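Local coordinates for penicillin-binding protein (Bacillus halodurans, PDB 3TG9) that probably binds penicillin and related beta-lactams through an active-site serine, as other members of the beta-lactamase and penicillin-binding protein family do, at residues Val122-Leu127 with Asn216-Pro221; Tyr191-Thr196 with Leu220-Gly225; Gly52-Cys57 with Pro294-His299. All blocks are in the same frame, centred on the assembly; numbering follows the deposited sequence.

In the fold
Contacts 1 and 2 lie side by side, their centres about 8 Å apart, and share Leu220 and Pro221, so residues 216-225 run from one into the other. A probable hydrogen bond from Val222 N to Met124 O, 3.1 Å long, joins them directly, and both touch the second subunit. Contact 3 lies nearer the centre of the chain, about 16 Å between centres from contact 1 and 13 Å from contact 2. It holds Ser55, probably the nucleophile of an SxxK motif. Its connection to contact 1 runs through Asn216 ND2 and Pro294 O (2.9 Å, a probable hydrogen bond). Contact 1 thus meets contact 3 at Pro294, while Ser55 lies on its other segment.

Contact 1: Val122-Leu127 with Asn216-Pro221; sequences VPMYHL and NLYSLP
Met124 and Pro221 mark the closest approach of the two backbones, with their CA atoms 4.8 Å apart. Residues 124-126 form a short 3-10 turn, while 216-221 is an irregular loop; no hydrogen bond passes between the two segments. Met124 instead reaches across with an unbranched, flexible side chain that suits a curved surface of carbonyl groups. Its CG sits between the backbone N and the carbonyl carbon (chi1 38°), and further bends at chi2 and chi3 fold the chain back on itself. CB and CG pass by Leu220 O, with CB 3.3 Å from that oxygen. The terminal CE lies against Leu217 O and Leu220 O, which meet it at roughly a right angle; both contacts are short, 3.0 Å, and its exact placing is doubtful. SD comes to the edge of the Tyr218 ring, 4.3 Å from CD1. Beside this methionine, the compact Pro221 ring packs against the base of Leu127, CB to CB at 4.1 Å. Tyr218 OH is hydrogen-bonded to Leu217 O of the second subunit, where the reciprocal bond also forms. The contact thus joins the long loop between helices 93-98 and 155-168 to the loop between strands 213-215 and 231-232, at the subunit interface.

Contact 2: Tyr191-Thr196 with Leu220-Gly225; sequences YFAFDT and LPVIGG
Phe194 packs along residues 220-222 from CB to ring. CB lies 4.1 Å from Val222 O, and CG is placed beside its own backbone N (chi1 -75°), which carries the ring past that carbonyl. Of the ring atoms CD2 comes nearest Val222 O, at 3.5 Å. CE2 meets Pro221 O, and the CE2-CZ edge receives Leu220 CB nearly in the ring plane. Water 3 sits over the centre of one ring face; it donates to Phe192 O and, weakly, to Val222 O. Phe194 N hydrogen-bonds to Val222 O, 3.1 Å away in the carbonyl plane. Ala193 CA makes a CA-H...O contact with Val222 O at 3.3 Å, and its small methyl, CB, packs on Ile223 CB at 4.1 Å. The bare backbone of Gly224 admits the Tyr191 ring, whose edge meets Gly225 O (CE1 to O 3.7 Å); water 1 links Tyr191 OH to that oxygen, and water 2 joins Phe192 O to Gly224 N. The contact joins the loop after helix 172-182 to that after strand 213-215, and Tyr218 of the second subunit packs on Phe194 and Val222. One direct bond and three waters thus serve Phe194 N, Val222 O, Phe192 O, Gly224 N and Gly225 O, amid apolar packing.

Contact 3: Gly52-Cys57 with Pro294-His299; sequences GIASGC and PGVCFH
Val296 and Phe298 carry this contact, both directed from strand 296-303 toward the segment that holds Ser55. The strand is entered through Pro294 and Gly295, the latter with a positive phi that glycine adopts easily. Val296 follows, and its CG1, anti to the backbone N (chi1 171°), reaches 3.3 Å from Gly52 O. Val296 CG1 also packs on Ala54 CB at 4.1 Å, and the beta-branched valine thereby meets both a carbonyl oxygen and a methyl. Cys297, next in the strand, points its side chain away from the contact, but its carbonyl still takes part: water 4 donates to Cys297 O (2.8 Å) and to Gly52 O (2.7 Å). Phe298 then turns back toward Ile53, with CG anti to the backbone N (chi1 175°). Ile53 CB stands over one ring face in a CH-pi contact, 3.8 Å from the centroid and 14° off the normal, while its CG2 lies over the CD1-CE1 side. On the ring's CE2 side Gly56 CA comes within 3.8 Å of CE2, an approach made possible by the bare glycine. The strand runs on through His299, whose side chain faces away.

Ala54 takes an unusual backbone for a residue with a side chain, with positive phi, immediately before Ser55, whose hydroxyl is hydrogen-bonded to Tyr152 OH and weakly to Lys58 NZ. An apolar face and one bridging water thus join strand 296-303 to the loop before helix 58-70, which carries Ser55, the likely nucleophile of an SxxK motif.

Contact 1: Val122-Leu127 with Asn216-Pro221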
loop_
_atom_site.group_PDB
_atom_site.type_symbol
_atom_site.label_atom_id
_atom_site.label_comp_id
_atom_site.label_asym_id
_atom_site.label_seq_id
_atom_site.Cartn_x
_atom_site.Cartn_y
_atom_site.Cartn_z
ATOM N N VAL B 122 14.072 5.305 -3.762
ATOM C CA VAL B 122 13.101 6.327 -4.120
ATOM C C VAL B 122 11.700 5.845 -3.741
ATOM O O VAL B 122 11.249 4.818 -4.238
ATOM C CB VAL B 122 13.131 6.590 -5.641
ATOM C CG1 VAL B 122 12.065 7.615 -6.030
ATOM C CG2 VAL B 122 14.524 7.038 -6.085
ATOM N N PRO B 123 11.012 6.574 -2.849
ATOM C CA PRO B 123 9.671 6.160 -2.426
ATOM C C PRO B 123 8.685 6.217 -3.591
ATOM O O PRO B 123 8.465 7.299 -4.148
ATOM C CB PRO B 123 9.293 7.210 -1.377
ATOM C CG PRO B 123 10.595 7.786 -0.917
ATOM C CD PRO B 123 11.479 7.767 -2.123
ATOM N N MET B 124 8.089 5.082 -3.953
ATOM C CA MET B 124 7.179 5.076 -5.097
ATOM C C MET B 124 5.918 5.907 -4.844
ATOM O O MET B 124 5.260 6.353 -5.796
ATOM C CB MET B 124 6.852 3.651 -5.592
ATOM C CG MET B 124 6.672 2.581 -4.525
ATOM S SD MET B 124 5.341 2.912 -3.364
ATOM C CE MET B 124 3.903 3.032 -4.430
ATOM N N TYR B 125 5.599 6.129 -3.569
ATOM C CA TYR B 125 4.471 6.972 -3.194
ATOM C C TYR B 125 4.790 8.465 -3.277
ATOM O O TYR B 125 3.977 9.303 -2.901
ATOM C CB TYR B 125 3.950 6.622 -1.796
ATOM C CG TYR B 125 5.022 6.569 -0.719
ATOM C CD1 TYR B 125 5.501 7.726 -0.125
ATOM C CD2 TYR B 125 5.547 5.353 -0.301
ATOM C CE1 TYR B 125 6.473 7.665 0.865
ATOM C CE2 TYR B 125 6.512 5.283 0.679
ATOM C CZ TYR B 125 6.973 6.437 1.259
ATOM O OH TYR B 125 7.932 6.350 2.237
ATOM N N HIS B 126 5.971 8.809 -3.755
ATOM C CA HIS B 126 6.188 10.198 -4.120
ATOM C C HIS B 126 6.286 10.409 -5.635
ATOM O O HIS B 126 6.602 11.506 -6.100
ATOM C CB HIS B 126 7.350 10.800 -3.334
ATOM C CG HIS B 126 7.004 11.065 -1.901
ATOM N ND1 HIS B 126 7.739 10.572 -0.848
ATOM C CD2 HIS B 126 5.960 11.735 -1.351
ATOM C CE1 HIS B 126 7.184 10.950 0.290
ATOM N NE2 HIS B 126 6.101 11.656 0.014
ATOM N N LEU B 127 5.977 9.359 -6.394
ATOM C CA LEU B 127 5.850 9.465 -7.848
ATOM C C LEU B 127 4.409 9.758 -8.216
ATOM O O LEU B 127 3.697 8.881 -8.698
ATOM C CB LEU B 127 6.280 8.163 -8.515
ATOM C CG LEU B 127 7.771 7.907 -8.347
ATOM C CD1 LEU B 127 8.119 6.449 -8.607
ATOM C CD2 LEU B 127 8.527 8.836 -9.278
ATOM N N ASN B 216 1.074 -5.564 -4.790
ATOM C CA ASN B 216 2.072 -4.773 -5.500
ATOM C C ASN B 216 2.111 -3.294 -5.103
ATOM O O ASN B 216 2.668 -2.472 -5.826
ATOM C CB ASN B 216 1.871 -4.913 -7.005
ATOM C CG ASN B 216 0.511 -4.437 -7.454
ATOM O OD1 ASN B 216 -0.324 -4.052 -6.640
ATOM N ND2 ASN B 216 0.276 -4.461 -8.764
ATOM N N LEU B 217 1.530 -2.980 -3.946
ATOM C CA LEU B 217 1.378 -1.606 -3.465
ATOM C C LEU B 217 2.674 -0.822 -3.402
ATOM O O LEU B 217 2.664 0.394 -3.544
ATOM C CB LEU B 217 0.785 -1.602 -2.056
ATOM C CG LEU B 217 -0.714 -1.677 -1.833
ATOM C CD1 LEU B 217 -1.349 -2.850 -2.531
ATOM C CD2 LEU B 217 -0.950 -1.761 -0.322
ATOM N N TYR B 218 3.781 -1.512 -3.134
ATOM C CA TYR B 218 5.065 -0.845 -3.008
ATOM C C TYR B 218 5.998 -1.201 -4.159
ATOM O O TYR B 218 7.204 -0.961 -4.074
ATOM C CB TYR B 218 5.723 -1.190 -1.664
ATOM C CG TYR B 218 4.808 -0.985 -0.485
ATOM C CD1 TYR B 218 4.452 0.292 -0.080
ATOM C CD2 TYR B 218 4.280 -2.067 0.212
ATOM C CE1 TYR B 218 3.603 0.491 0.995
ATOM C CE2 TYR B 218 3.429 -1.879 1.295
ATOM C CZ TYR B 218 3.099 -0.597 1.679
ATOM O OH TYR B 218 2.273 -0.386 2.750
ATOM N N SER B 219 5.435 -1.757 -5.229
ATOM C CA SER B 219 6.216 -2.238 -6.366
ATOM C C SER B 219 6.049 -1.397 -7.631
ATOM O O SER B 219 6.818 -1.549 -8.579
ATOM C CB SER B 219 5.838 -3.683 -6.693
ATOM O OG SER B 219 5.992 -4.516 -5.566
ATOM N N LEU B 220 5.034 -0.535 -7.652
ATOM C CA LEU B 220 4.759 0.320 -8.811
ATOM C C LEU B 220 4.692 1.781 -8.371
ATOM O O LEU B 220 4.512 2.054 -7.190
ATOM C CB LEU B 220 3.419 -0.058 -9.451
ATOM C CG LEU B 220 3.317 -1.285 -10.365
ATOM C CD1 LEU B 220 3.659 -2.575 -9.647
ATOM C CD2 LEU B 220 1.914 -1.360 -10.952
ATOM N N PRO B 221 4.840 2.724 -9.317
ATOM C CA PRO B 221 4.531 4.113 -8.961
ATOM C C PRO B 221 3.120 4.171 -8.377
ATOM O O PRO B 221 2.233 3.421 -8.806
ATOM C CB PRO B 221 4.597 4.839 -10.306
ATOM C CG PRO B 221 5.555 4.013 -11.127
ATOM C CD PRO B 221 5.311 2.592 -10.711
#

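Contact 2: Tyr191-Thr196 with Leu220-Gly225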
loop_
_atom_site.group_PDB
_atom_site.type_symbol
_atom_site.label_atom_id
_atom_site.label_comp_id
_atom_site.label_asym_id
_atom_site.label_seq_id
_atom_site.Cartn_x
_atom_site.Cartn_y
_atom_site.Cartn_z
ATOM N N TYR B 191 -6.943 6.737 -13.726
ATOM C CA TYR B 191 -5.612 6.611 -13.171
ATOM C C TYR B 191 -5.755 6.639 -11.661
ATOM O O TYR B 191 -5.619 7.685 -11.027
ATOM C CB TYR B 191 -4.716 7.732 -13.697
ATOM C CG TYR B 191 -4.474 7.606 -15.184
ATOM C CD1 TYR B 191 -3.276 7.105 -15.662
ATOM C CD2 TYR B 191 -5.454 7.958 -16.108
ATOM C CE1 TYR B 191 -3.044 6.969 -17.013
ATOM C CE2 TYR B 191 -5.225 7.824 -17.477
ATOM C CZ TYR B 191 -4.013 7.327 -17.916
ATOM O OH TYR B 191 -3.755 7.167 -19.258
ATOM N N PHE B 192 -6.089 5.480 -11.100
ATOM C CA PHE B 192 -6.335 5.359 -9.672
ATOM C C PHE B 192 -5.012 5.251 -8.932
ATOM O O PHE B 192 -4.037 4.707 -9.463
ATOM C CB PHE B 192 -7.190 4.126 -9.354
ATOM C CG PHE B 192 -8.468 4.047 -10.134
ATOM C CD1 PHE B 192 -9.160 5.198 -10.469
ATOM C CD2 PHE B 192 -8.987 2.818 -10.515
ATOM C CE1 PHE B 192 -10.340 5.127 -11.185
ATOM C CE2 PHE B 192 -10.165 2.738 -11.235
ATOM C CZ PHE B 192 -10.843 3.890 -11.570
ATOM N N ALA B 193 -4.990 5.770 -7.708
ATOM C CA ALA B 193 -3.819 5.688 -6.847
ATOM C C ALA B 193 -4.081 4.628 -5.794
ATOM O O ALA B 193 -5.218 4.441 -5.379
ATOM C CB ALA B 193 -3.541 7.030 -6.192
ATOM N N PHE B 194 -3.025 3.938 -5.369
ATOM C CA PHE B 194 -3.160 2.813 -4.454
ATOM C C PHE B 194 -3.806 3.220 -3.133
ATOM O O PHE B 194 -4.502 2.419 -2.505
ATOM C CB PHE B 194 -1.788 2.188 -4.163
ATOM C CG PHE B 194 -1.230 1.358 -5.289
ATOM C CD1 PHE B 194 -1.974 0.319 -5.847
ATOM C CD2 PHE B 194 0.052 1.596 -5.773
ATOM C CE1 PHE B 194 -1.456 -0.446 -6.875
ATOM C CE2 PHE B 194 0.577 0.830 -6.794
ATOM C CZ PHE B 194 -0.175 -0.193 -7.351
ATOM N N ASP B 195 -3.564 4.454 -2.696
ATOM C CA ASP B 195 -3.999 4.871 -1.361
ATOM C C ASP B 195 -5.399 5.468 -1.422
ATOM O O ASP B 195 -5.962 5.871 -0.404
ATOM C CB ASP B 195 -2.996 5.833 -0.706
ATOM C CG ASP B 195 -2.700 7.048 -1.567
ATOM O OD1 ASP B 195 -2.812 6.954 -2.807
ATOM O OD2 ASP B 195 -2.357 8.104 -1.007
ATOM N N THR B 196 -5.966 5.494 -2.626
ATOM C CA THR B 196 -7.336 5.947 -2.811
ATOM C C THR B 196 -8.067 5.045 -3.801
ATOM O O THR B 196 -8.901 5.508 -4.572
ATOM C CB THR B 196 -7.405 7.421 -3.287
ATOM O OG1 THR B 196 -6.695 7.563 -4.521
ATOM C CG2 THR B 196 -6.775 8.359 -2.254
ATOM N N LEU B 220 5.034 -0.535 -7.652
ATOM C CA LEU B 220 4.759 0.320 -8.811
ATOM C C LEU B 220 4.692 1.781 -8.371
ATOM O O LEU B 220 4.512 2.054 -7.190
ATOM C CB LEU B 220 3.419 -0.058 -9.451
ATOM C CG LEU B 220 3.317 -1.285 -10.365
ATOM C CD1 LEU B 220 3.659 -2.575 -9.647
ATOM C CD2 LEU B 220 1.914 -1.360 -10.952
ATOM N N PRO B 221 4.840 2.724 -9.317
ATOM C CA PRO B 221 4.531 4.113 -8.961
ATOM C C PRO B 221 3.120 4.171 -8.377
ATOM O O PRO B 221 2.233 3.421 -8.806
ATOM C CB PRO B 221 4.597 4.839 -10.306
ATOM C CG PRO B 221 5.555 4.013 -11.127
ATOM C CD PRO B 221 5.311 2.592 -10.711
ATOM N N VAL B 222 2.914 5.044 -7.402
ATOM C CA VAL B 222 1.691 5.016 -6.615
ATOM C C VAL B 222 0.471 5.223 -7.505
ATOM O O VAL B 222 -0.620 4.766 -7.184
ATOM C CB VAL B 222 1.730 6.061 -5.480
ATOM C CG1 VAL B 222 1.979 7.444 -6.045
ATOM C CG2 VAL B 222 0.440 6.023 -4.647
ATOM N N ILE B 223 0.666 5.900 -8.631
ATOM C CA ILE B 223 -0.425 6.152 -9.559
ATOM C C ILE B 223 0.104 5.947 -10.966
ATOM O O ILE B 223 1.292 6.127 -11.215
ATOM C CB ILE B 223 -1.015 7.578 -9.396
ATOM C CG1 ILE B 223 -2.257 7.764 -10.274
ATOM C CG2 ILE B 223 0.022 8.633 -9.727
ATOM C CD1 ILE B 223 -2.950 9.105 -10.060
ATOM N N GLY B 224 -0.774 5.536 -11.875
ATOM C CA GLY B 224 -0.385 5.282 -13.249
ATOM C C GLY B 224 -0.066 6.578 -13.965
ATOM O O GLY B 224 -0.411 7.662 -13.480
ATOM N N GLY B 225 0.587 6.468 -15.117
ATOM C CA GLY B 225 1.016 7.632 -15.861
ATOM C C GLY B 225 1.081 7.380 -17.355
ATOM O O GLY B 225 0.476 6.437 -17.868
HETATM O O HOH W 1 -1.360 6.472 -20.076
HETATM O O HOH W 2 -3.381 4.405 -12.277
HETATM O O HOH W 3 -2.304 2.368 -8.788
#

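Contact 3: Gly52-Cys57 with Pro294-His299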
loop_
_atom_site.group_PDB
_atom_site.type_symbol
_atom_site.label_atom_id
_atom_site.label_comp_id
_atom_site.label_asym_id
_atom_site.label_seq_id
_atom_site.Cartn_x
_atom_site.Cartn_y
_atom_site.Cartn_z
ATOM N N GLY B 52 -5.309 -2.888 -13.345
ATOM C CA GLY B 52 -4.176 -2.126 -13.840
ATOM C C GLY B 52 -3.675 -2.798 -15.105
ATOM O O GLY B 52 -3.733 -4.026 -15.212
ATOM N N ILE B 53 -3.189 -2.014 -16.062
ATOM C CA ILE B 53 -2.778 -2.577 -17.360
ATOM C C ILE B 53 -1.324 -2.303 -17.761
ATOM O O ILE B 53 -0.917 -2.587 -18.900
ATOM C CB ILE B 53 -3.727 -2.122 -18.493
ATOM C CG1 ILE B 53 -3.497 -0.652 -18.844
ATOM C CG2 ILE B 53 -5.201 -2.333 -18.088
ATOM C CD1 ILE B 53 -4.463 -0.135 -19.920
ATOM N N ALA B 54 -0.539 -1.759 -16.833
ATOM C CA ALA B 54 0.871 -1.506 -17.100
ATOM C C ALA B 54 1.042 -0.732 -18.407
ATOM O O ALA B 54 0.314 0.235 -18.645
ATOM C CB ALA B 54 1.627 -2.817 -17.137
ATOM N N SER B 55 1.979 -1.172 -19.253
ATOM C CA SER B 55 2.255 -0.533 -20.548
ATOM C C SER B 55 1.094 -0.523 -21.557
ATOM O O SER B 55 1.189 0.113 -22.601
ATOM C CB SER B 55 3.478 -1.175 -21.225
ATOM O OG SER B 55 4.679 -0.799 -20.578
ATOM N N GLY B 56 0.016 -1.235 -21.275
ATOM C CA GLY B 56 -1.121 -1.217 -22.177
ATOM C C GLY B 56 -1.564 0.195 -22.520
ATOM O O GLY B 56 -2.032 0.451 -23.630
ATOM N N CYS B 57 -1.416 1.118 -21.571
ATOM C CA CYS B 57 -1.979 2.460 -21.717
ATOM C C CYS B 57 -1.040 3.469 -22.387
ATOM O O CYS B 57 -1.358 4.662 -22.464
ATOM C CB CYS B 57 -2.460 3.001 -20.364
ATOM S SG CYS B 57 -1.155 3.241 -19.165
ATOM N N PRO B 294 4.821 -5.985 -11.820
ATOM C CA PRO B 294 4.588 -6.854 -10.662
ATOM C C PRO B 294 3.101 -6.912 -10.296
ATOM O O PRO B 294 2.485 -5.875 -10.078
ATOM C CB PRO B 294 5.409 -6.173 -9.564
ATOM C CG PRO B 294 6.608 -5.603 -10.339
ATOM C CD PRO B 294 5.989 -5.097 -11.629
ATOM N N GLY B 295 2.537 -8.117 -10.265
ATOM C CA GLY B 295 1.132 -8.312 -9.955
ATOM C C GLY B 295 0.151 -7.965 -11.063
ATOM O O GLY B 295 -1.057 -7.879 -10.818
ATOM N N VAL B 296 0.663 -7.760 -12.276
ATOM C CA VAL B 296 -0.151 -7.290 -13.396
ATOM C C VAL B 296 0.288 -7.879 -14.735
ATOM O O VAL B 296 1.481 -7.902 -15.049
ATOM C CB VAL B 296 -0.012 -5.775 -13.559
ATOM C CG1 VAL B 296 -0.671 -5.319 -14.846
ATOM C CG2 VAL B 296 -0.593 -5.045 -12.356
ATOM N N CYS B 297 -0.673 -8.336 -15.535
ATOM C CA CYS B 297 -0.420 -8.588 -16.960
ATOM C C CYS B 297 -1.673 -8.302 -17.793
ATOM O O CYS B 297 -2.794 -8.295 -17.280
ATOM C CB CYS B 297 0.144 -9.989 -17.215
ATOM S SG CYS B 297 -0.958 -11.351 -16.811
ATOM N N PHE B 298 -1.469 -8.040 -19.077
ATOM C CA PHE B 298 -2.511 -7.469 -19.910
ATOM C C PHE B 298 -2.170 -7.688 -21.380
ATOM O O PHE B 298 -1.048 -7.437 -21.798
ATOM C CB PHE B 298 -2.607 -5.972 -19.625
ATOM C CG PHE B 298 -3.581 -5.229 -20.505
ATOM C CD1 PHE B 298 -4.954 -5.391 -20.346
ATOM C CD2 PHE B 298 -3.123 -4.346 -21.477
ATOM C CE1 PHE B 298 -5.853 -4.687 -21.127
ATOM C CE2 PHE B 298 -4.012 -3.639 -22.255
ATOM C CZ PHE B 298 -5.383 -3.815 -22.085
ATOM N N HIS B 299 -3.137 -8.172 -22.148
ATOM C CA HIS B 299 -2.998 -8.260 -23.602
ATOM C C HIS B 299 -4.315 -7.870 -24.209
ATOM O O HIS B 299 -5.361 -8.329 -23.766
ATOM C CB HIS B 299 -2.645 -9.674 -24.062
ATOM C CG HIS B 299 -1.180 -9.963 -24.049
ATOM N ND1 HIS B 299 -0.560 -10.639 -23.023
ATOM C CD2 HIS B 299 -0.206 -9.662 -24.943
ATOM C CE1 HIS B 299 0.732 -10.739 -23.276
ATOM N NE2 HIS B 299 0.971 -10.154 -24.438
HETATM O O HOH W 4 -4.552 -6.146 -16.753
#